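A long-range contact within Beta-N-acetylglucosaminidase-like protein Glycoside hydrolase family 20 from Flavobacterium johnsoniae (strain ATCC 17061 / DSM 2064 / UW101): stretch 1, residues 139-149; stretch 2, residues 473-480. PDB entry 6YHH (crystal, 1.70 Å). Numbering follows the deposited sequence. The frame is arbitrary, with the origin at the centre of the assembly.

Stretch 1, residues 139-149: SDFPRFTWRGL
Stretch 2 (473-480) ERLWSAEN

The end of a helix docks against a loop joining two strands, held by two backbone hydrogen bonds, a buried indole and a water-bridged arginine, with 626 Å² buried in total. Strand 139-140 leads through the loop into strand 146-149; helix 473-476 ends where Ser477 (phi/psi -77/170) leaves helical values. Register is set by two close pairs: Pro142 CA lies 4.3 Å from Trp476 CA. Arg147 CA lies 5.8 Å from Leu475 CA. Carbonyls at the helix end accept from the loop: Arg143 N to Trp476 O, 2.7 Å and 148°, and Phe144 N to Leu475 O, longer at 3.3 Å and 138°.

Trp476 (chi1 174°, chi2 -74°) starts away from stretch 1, but its ring end returns to it. NE1 donates to Asp140 OD1 (2.8 Å, 165°; Asp140 chi1 t), while Pro142 CB lies 3.8 Å from the six-membered ring centroid, 24° off the normal, a CH-pi contact. Arg147 (m, t, m) lays its guanidinium face over Trp476 CE3 (NE–CE3 3.6 Å); its NH1 donates to Phe144 O (2.9 Å), bracing the loop.

Arg143, extended (t, t, t), runs past Ser477 O (3.3 Å from CD). One water accepts from Arg143 NH1 (2.9 Å) and donates to Arg474 O (2.6 Å) and Ser477 O (2.7 Å). Arg143 NH2–Glu479 OE2 is a long, out-of-plane salt bridge at 3.6 Å, purely electrostatic.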

# COMPACT_ATOMS: atom_id res chain seq x y z
N SER A 139 -0.25 4.79 -34.84
CA SER A 139 0.21 3.48 -35.13
C SER A 139 1.58 3.36 -34.49
O SER A 139 2.39 4.31 -34.55
CB SER A 139 0.21 3.09 -36.65
OG SER A 139 1.09 3.85 -37.31
N ASP A 140 1.79 2.22 -33.84
CA ASP A 140 2.90 2.16 -32.87
C ASP A 140 3.49 0.78 -32.77
O ASP A 140 2.88 -0.20 -33.16
CB ASP A 140 2.29 2.59 -31.47
CG ASP A 140 3.30 3.12 -30.48
OD1 ASP A 140 4.46 3.43 -30.84
OD2 ASP A 140 2.88 3.29 -29.30
N PHE A 141 4.71 0.73 -32.25
CA PHE A 141 5.42 -0.49 -32.04
C PHE A 141 6.69 -0.10 -31.27
O PHE A 141 7.11 1.05 -31.32
CB PHE A 141 5.83 -1.14 -33.42
CG PHE A 141 6.59 -0.15 -34.36
CD1 PHE A 141 5.92 0.66 -35.21
CD2 PHE A 141 7.97 0.01 -34.25
CE1 PHE A 141 6.58 1.60 -36.01
CE2 PHE A 141 8.67 0.88 -35.08
CZ PHE A 141 7.95 1.68 -35.96
N PRO A 142 7.31 -1.10 -30.60
CA PRO A 142 8.50 -0.79 -29.85
C PRO A 142 9.81 -0.77 -30.66
O PRO A 142 10.05 -1.66 -31.51
CB PRO A 142 8.56 -1.97 -28.82
CG PRO A 142 7.91 -3.11 -29.52
CD PRO A 142 6.87 -2.47 -30.38
N ARG A 143 10.74 0.10 -30.27
CA ARG A 143 12.08 0.10 -30.80
C ARG A 143 12.89 -1.10 -30.41
O ARG A 143 13.59 -1.70 -31.28
CB ARG A 143 12.81 1.39 -30.38
CG ARG A 143 14.22 1.53 -30.97
CD ARG A 143 14.88 2.83 -30.50
NE ARG A 143 16.27 2.82 -30.96
CZ ARG A 143 17.25 3.48 -30.33
NH1 ARG A 143 17.01 4.20 -29.25
NH2 ARG A 143 18.51 3.37 -30.72
N PHE A 144 12.80 -1.57 -29.14
CA PHE A 144 13.55 -2.72 -28.67
C PHE A 144 12.59 -3.73 -28.14
O PHE A 144 11.53 -3.35 -27.53
CB PHE A 144 14.52 -2.33 -27.50
CG PHE A 144 15.62 -1.39 -27.92
CD1 PHE A 144 16.71 -1.89 -28.64
CD2 PHE A 144 15.59 -0.03 -27.63
CE1 PHE A 144 17.72 -1.01 -29.05
CE2 PHE A 144 16.61 0.81 -28.03
CZ PHE A 144 17.68 0.30 -28.73
N THR A 145 12.98 -4.98 -28.25
CA THR A 145 12.12 -6.04 -27.75
C THR A 145 12.20 -6.34 -26.21
O THR A 145 11.25 -6.88 -25.67
CB THR A 145 12.33 -7.37 -28.57
OG1 THR A 145 11.20 -8.23 -28.41
CG2 THR A 145 13.58 -8.12 -28.17
N TRP A 146 13.32 -6.01 -25.58
CA TRP A 146 13.57 -6.25 -24.15
C TRP A 146 13.50 -4.92 -23.49
O TRP A 146 14.35 -4.10 -23.69
CB TRP A 146 14.96 -6.91 -23.97
CG TRP A 146 15.25 -7.30 -22.57
CD1 TRP A 146 15.26 -6.47 -21.45
CD2 TRP A 146 15.58 -8.61 -22.11
NE1 TRP A 146 15.59 -7.20 -20.32
CE2 TRP A 146 15.74 -8.52 -20.68
CE3 TRP A 146 15.69 -9.84 -22.74
CZ2 TRP A 146 16.13 -9.61 -19.94
CZ3 TRP A 146 16.02 -10.95 -21.98
CH2 TRP A 146 16.24 -10.79 -20.58
N ARG A 147 12.42 -4.66 -22.76
CA ARG A 147 12.19 -3.37 -22.11
C ARG A 147 11.83 -3.67 -20.64
O ARG A 147 10.68 -3.96 -20.30
CB ARG A 147 11.09 -2.58 -22.80
CG ARG A 147 11.33 -2.49 -24.31
CD ARG A 147 10.26 -1.73 -25.01
NE ARG A 147 8.92 -2.20 -24.73
CZ ARG A 147 8.38 -3.30 -25.25
NH1 ARG A 147 9.03 -3.99 -26.20
NH2 ARG A 147 7.22 -3.70 -24.87
N GLY A 148 12.88 -3.63 -19.80
CA GLY A 148 12.84 -4.27 -18.49
C GLY A 148 13.05 -3.40 -17.24
O GLY A 148 13.64 -2.29 -17.30
N LEU A 149 12.51 -3.90 -16.16
CA LEU A 149 12.88 -3.46 -14.79
C LEU A 149 13.39 -4.69 -14.05
O LEU A 149 12.70 -5.70 -14.03
CB LEU A 149 11.66 -2.92 -13.97
CG LEU A 149 11.92 -2.47 -12.54
CD1 LEU A 149 12.85 -1.29 -12.39
CD2 LEU A 149 10.56 -2.17 -11.85
N GLU A 473 10.22 5.18 -22.13
CA GLU A 473 10.17 5.90 -23.42
C GLU A 473 11.44 5.67 -24.26
O GLU A 473 11.38 5.36 -25.49
CB GLU A 473 9.92 7.36 -23.23
CG GLU A 473 10.10 8.16 -24.53
CD GLU A 473 9.28 9.42 -24.48
OE1 GLU A 473 9.86 10.52 -24.31
OE2 GLU A 473 8.02 9.29 -24.45
N ARG A 474 12.60 5.71 -23.62
CA ARG A 474 13.81 5.37 -24.36
C ARG A 474 13.80 3.98 -24.98
O ARG A 474 14.35 3.75 -26.07
CB ARG A 474 15.06 5.56 -23.51
CG ARG A 474 16.40 5.27 -24.21
CD ARG A 474 16.67 6.06 -25.50
NE ARG A 474 16.50 7.46 -25.20
CZ ARG A 474 15.67 8.29 -25.83
NH1 ARG A 474 14.95 7.99 -26.92
NH2 ARG A 474 15.58 9.48 -25.34
N LEU A 475 13.19 3.03 -24.32
CA LEU A 475 13.26 1.67 -24.76
C LEU A 475 12.19 1.36 -25.82
O LEU A 475 12.36 0.40 -26.56
CB LEU A 475 13.13 0.73 -23.55
CG LEU A 475 14.31 0.88 -22.58
CD1 LEU A 475 14.05 -0.05 -21.38
CD2 LEU A 475 15.68 0.70 -23.23
N TRP A 476 11.13 2.18 -25.89
CA TRP A 476 10.02 1.93 -26.85
C TRP A 476 10.08 2.89 -28.04
O TRP A 476 9.93 2.48 -29.20
CB TRP A 476 8.68 2.08 -26.11
CG TRP A 476 7.47 2.00 -27.04
CD1 TRP A 476 7.06 2.95 -27.92
CD2 TRP A 476 6.59 0.90 -27.19
NE1 TRP A 476 5.97 2.48 -28.65
CE2 TRP A 476 5.66 1.22 -28.18
CE3 TRP A 476 6.48 -0.35 -26.54
CZ2 TRP A 476 4.66 0.34 -28.61
CZ3 TRP A 476 5.47 -1.22 -26.97
CH2 TRP A 476 4.58 -0.87 -27.99
N SER A 477 10.22 4.18 -27.76
CA SER A 477 10.01 5.22 -28.75
C SER A 477 11.22 5.30 -29.71
O SER A 477 12.30 4.72 -29.51
CB SER A 477 9.87 6.57 -28.08
OG SER A 477 8.64 6.63 -27.33
N ALA A 478 11.01 6.07 -30.75
CA ALA A 478 12.06 6.27 -31.75
C ALA A 478 13.31 6.89 -31.12
O ALA A 478 13.21 7.66 -30.18
CB ALA A 478 11.52 7.22 -32.84
N GLU A 479 14.46 6.61 -31.73
CA GLU A 479 15.75 7.05 -31.21
C GLU A 479 15.85 8.55 -31.15
O GLU A 479 16.53 9.07 -30.29
CB GLU A 479 16.87 6.50 -32.09
CG GLU A 479 18.28 6.85 -31.62
CD GLU A 479 19.39 6.18 -32.41
OE1 GLU A 479 19.14 5.65 -33.52
OE2 GLU A 479 20.54 6.17 -31.85
N ASN A 480 15.16 9.26 -32.02
CA ASN A 480 15.22 10.72 -31.98
C ASN A 480 14.27 11.43 -31.05
O ASN A 480 14.25 12.63 -31.07
CB ASN A 480 15.13 11.33 -33.39
CG ASN A 480 13.80 11.09 -34.05
OD1 ASN A 480 12.93 10.40 -33.49
ND2 ASN A 480 13.65 11.57 -35.27
O HOH W 1 14.60 5.35 -28.16